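Local atomic coordinates of dihydroorotate dehydrogenase (Schistosoma mansoni, PDB entry 6UY4), a protein that probably catalyses the FMN-dependent oxidation of (S)-dihydroorotate to orotate with a quinone as electron acceptor, a step of de novo pyrimidine synthesis. Residues Gly333-Glu338 and Val358-Pro363. Residues are numbered along the deposited sequence; the frame is centred on the assembly and turned at random.
Sequences GISCGE and VYQGPP. With QLA (2-[(4-fluorophenyl)amino]-3-hydroxynaphthalene-1,4-dione), chain B; FMN (flavin mononucleotide), chain G.
Gln-360 and Ser-335 meet through a single side-chain-to-backbone hydrogen bond, a spare example of how one amide can tie a helix end to a loop. The amide nitrogen NE2 of Gln-360 donates to the carbonyl oxygen O of Ser-335 at 2.9 Å, with an N-H...O angle of 153°. It arrives in the carbonyl plane, on a lone pair, while the acceptor lies a little out of the glutamine's own amide plane. With CG set beside the backbone N (chi1 -57°) and the chain extended beyond it (chi2 -172°), Gln-360 spans the gap, although the CA atoms of Gln-360 and Ser-335 stay 8.4 Å apart. Its other amide atom, OE1, accepts a hydrogen bond from Lys-367 in helix 364-376, which should hold the amide against rotation.

Van der Waals contact adds little: CB of Ser-335 lies 3.8 Å from NE2 of Gln-360.

The two segments belong to the last two beta-alpha units of the TIM barrel, whose strands 328-331 and 350-353 are neighbours in the eight-stranded parallel sheet. Residues 333-338 follow strand 328-331 and lead into helix 337-346, with Cys-336 as N-cap; residues 358-360 end helix 355-360, and Gly-361 leaves it with positive phi.

Polar and apolar ligand contacts then divide between the segments. The backbone N-H of Gly-333 donates to O1P of FMN at 2.9 Å, and weakly to O2P; with Thr-355 N, also bonded to FMN, this matches the phosphate site many TIM barrels build after strands seven and eight. On the other segment, Val-358 lays both methyls against the fused rings of the inhibitor QLA, which probably occupies the quinone site, CG1 3.5 Å from C11 and CG2 3.6 Å from C16. At the fluorophenyl end, CD of Pro-362 lies 3.2 Å from F1 of QLA.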
loop_
_atom_site.group_PDB
_atom_site.type_symbol
_atom_site.label_atom_id
_atom_site.label_comp_id
_atom_site.label_asym_id
_atom_site.label_seq_id
_atom_site.Cartn_x
_atom_site.Cartn_y
_atom_site.Cartn_z
ATOM N N GLY A 333 7.367 -7.055 0.899
ATOM C CA GLY A 333 8.323 -7.952 1.515
ATOM C C GLY A 333 9.492 -7.298 2.209
ATOM O O GLY A 333 10.500 -7.967 2.458
ATOM N N ILE A 334 9.398 -6.012 2.535
ATOM C CA ILE A 334 10.472 -5.327 3.249
ATOM C C ILE A 334 10.387 -5.720 4.720
ATOM O O ILE A 334 9.429 -5.369 5.411
ATOM C CB ILE A 334 10.388 -3.808 3.076
ATOM C CG1 ILE A 334 10.719 -3.417 1.636
ATOM C CG2 ILE A 334 11.330 -3.110 4.045
ATOM C CD1 ILE A 334 10.719 -1.928 1.402
ATOM N N SER A 335 11.394 -6.453 5.201
ATOM C CA SER A 335 11.460 -6.848 6.601
ATOM C C SER A 335 12.691 -6.337 7.334
ATOM O O SER A 335 12.706 -6.376 8.570
ATOM C CB SER A 335 11.411 -8.379 6.731
ATOM O OG SER A 335 10.171 -8.892 6.279
ATOM N N CYS A 336 13.712 -5.864 6.625
ATOM C CA CYS A 336 14.908 -5.319 7.252
ATOM C C CYS A 336 15.422 -4.180 6.372
ATOM O O CYS A 336 14.749 -3.752 5.426
ATOM C CB CYS A 336 15.953 -6.420 7.475
ATOM S SG CYS A 336 16.560 -7.192 5.966
ATOM N N GLY A 337 16.626 -3.691 6.686
ATOM C CA GLY A 337 17.142 -2.525 5.988
ATOM C C GLY A 337 17.666 -2.848 4.600
ATOM O O GLY A 337 17.518 -2.050 3.672
ATOM N N GLU A 338 18.285 -4.020 4.436
ATOM C CA GLU A 338 18.867 -4.359 3.141
ATOM C C GLU A 338 17.790 -4.617 2.095
ATOM O O GLU A 338 18.043 -4.450 0.898
ATOM C CB GLU A 338 19.791 -5.568 3.282
ATOM C CG GLU A 338 19.081 -6.890 3.491
ATOM C CD GLU A 338 20.029 -8.073 3.431
ATOM O OE1 GLU A 338 21.218 -7.868 3.110
ATOM O OE2 GLU A 338 19.584 -9.208 3.705
ATOM N N VAL A 358 3.180 -6.188 10.965
ATOM C CA VAL A 358 2.392 -7.133 11.749
ATOM C C VAL A 358 3.301 -8.018 12.593
ATOM O O VAL A 358 3.014 -8.289 13.765
ATOM C CB VAL A 358 1.488 -7.968 10.822
ATOM C CG1 VAL A 358 0.832 -9.103 11.592
ATOM C CG2 VAL A 358 0.439 -7.086 10.165
ATOM N N TYR A 359 4.417 -8.467 12.020
ATOM C CA TYR A 359 5.303 -9.414 12.682
ATOM C C TYR A 359 6.425 -8.753 13.475
ATOM O O TYR A 359 7.106 -9.444 14.240
ATOM C CB TYR A 359 5.911 -10.374 11.654
ATOM C CG TYR A 359 4.910 -11.334 11.049
ATOM C CD1 TYR A 359 4.491 -12.460 11.745
ATOM C CD2 TYR A 359 4.386 -11.116 9.780
ATOM C CE1 TYR A 359 3.577 -13.341 11.198
ATOM C CE2 TYR A 359 3.472 -11.993 9.225
ATOM C CZ TYR A 359 3.071 -13.103 9.938
ATOM O OH TYR A 359 2.162 -13.978 9.390
ATOM N N GLN A 360 6.640 -7.445 13.322
ATOM C CA GLN A 360 7.694 -6.761 14.057
ATOM C C GLN A 360 7.208 -5.580 14.887
ATOM O O GLN A 360 7.973 -5.084 15.723
ATOM C CB GLN A 360 8.796 -6.280 13.099
ATOM C CG GLN A 360 9.415 -7.394 12.268
ATOM C CD GLN A 360 10.619 -6.931 11.475
ATOM O OE1 GLN A 360 11.185 -5.872 11.745
ATOM N NE2 GLN A 360 11.018 -7.724 10.486
ATOM N N GLY A 361 5.978 -5.116 14.689
ATOM C CA GLY A 361 5.416 -4.079 15.523
ATOM C C GLY A 361 5.855 -2.680 15.138
ATOM O O GLY A 361 6.432 -2.453 14.070
ATOM N N PRO A 362 5.578 -1.714 16.014
ATOM C CA PRO A 362 5.915 -0.309 15.726
ATOM C C PRO A 362 7.386 -0.084 15.435
ATOM O O PRO A 362 7.705 0.687 14.514
ATOM C CB PRO A 362 5.475 0.423 17.004
ATOM C CG PRO A 362 4.378 -0.412 17.540
ATOM C CD PRO A 362 4.737 -1.841 17.218
ATOM N N PRO A 363 8.328 -0.693 16.181
ATOM C CA PRO A 363 9.750 -0.393 15.925
ATOM C C PRO A 363 10.206 -0.661 14.495
ATOM O O PRO A 363 11.266 -0.155 14.102
ATOM C CB PRO A 363 10.489 -1.298 16.923
ATOM C CG PRO A 363 9.535 -1.492 18.025
ATOM C CD PRO A 363 8.190 -1.579 17.349
HETATM C C1 QLA B . -2.903 -6.392 11.863
HETATM O O1 QLA B . -3.203 -5.385 11.245
HETATM C C2 QLA B . -2.500 -6.261 13.296
HETATM O O2 QLA B . -2.583 -5.046 13.818
HETATM C C3 QLA B . -2.046 -7.394 14.012
HETATM O O3 QLA B . -1.923 -9.775 14.100
HETATM C C4 QLA B . -0.621 -6.183 15.650
HETATM C C5 QLA B . 0.242 -5.575 14.749
HETATM C C6 QLA B . 1.069 -4.540 15.150
HETATM C C7 QLA B . 1.003 -4.121 16.450
HETATM C C8 QLA B . 0.158 -4.683 17.365
HETATM C C9 QLA B . -0.664 -5.721 16.958
HETATM C C10 QLA B . -2.189 -8.762 13.401
HETATM C C11 QLA B . -2.596 -8.868 11.987
HETATM C C12 QLA B . -2.632 -10.119 11.385
HETATM C C13 QLA B . -3.004 -10.239 10.061
HETATM C C14 QLA B . -3.342 -9.110 9.325
HETATM C C15 QLA B . -3.310 -7.864 9.913
HETATM C C16 QLA B . -2.934 -7.733 11.246
HETATM F F1 QLA B . 1.812 -3.101 16.846
HETATM N N1 QLA B . -1.477 -7.238 15.225
HETATM N N1 FMN G . -3.144 -2.328 -1.134
HETATM C C2 FMN G . -3.939 -1.332 -1.665
HETATM O O2 FMN G . -3.534 -0.662 -2.614
HETATM N N3 FMN G . -5.188 -1.083 -1.134
HETATM C C4 FMN G . -5.650 -1.830 -0.070
HETATM O O4 FMN G . -6.764 -1.608 0.403
HETATM C C4A FMN G . -4.853 -2.834 0.468
HETATM N N5 FMN G . -5.310 -3.584 1.531
HETATM C C5A FMN G . -4.517 -4.577 2.067
HETATM C C6 FMN G . -4.983 -5.328 3.140
HETATM C C7 FMN G . -4.192 -6.333 3.684
HETATM C C7M FMN G . -4.701 -7.141 4.842
HETATM C C8 FMN G . -2.931 -6.587 3.153
HETATM C C8M FMN G . -2.074 -7.671 3.738
HETATM C C9 FMN G . -2.467 -5.835 2.078
HETATM C C9A FMN G . -3.256 -4.828 1.532
HETATM N N10 FMN G . -2.800 -4.073 0.465
HETATM C C10 FMN G . -3.597 -3.080 -0.068
HETATM C "C1'" FMN G . -1.448 -4.324 -0.134
HETATM C "C2'" FMN G . -0.381 -3.519 0.596
HETATM O "O2'" FMN G . -0.734 -2.154 0.605
HETATM C "C3'" FMN G . 0.973 -3.670 -0.083
HETATM O "O3'" FMN G . 0.846 -3.382 -1.458
HETATM C "C4'" FMN G . 1.554 -5.071 0.086
HETATM O "O4'" FMN G . 1.014 -5.703 1.227
HETATM C "C5'" FMN G . 3.060 -4.955 0.241
HETATM O "O5'" FMN G . 3.616 -6.176 0.658
HETATM P P FMN G . 4.310 -6.252 2.106
HETATM O O1P FMN G . 4.886 -7.635 2.278
HETATM O O2P FMN G . 5.390 -5.203 2.227
HETATM O O3P FMN G . 3.254 -6.023 3.156
#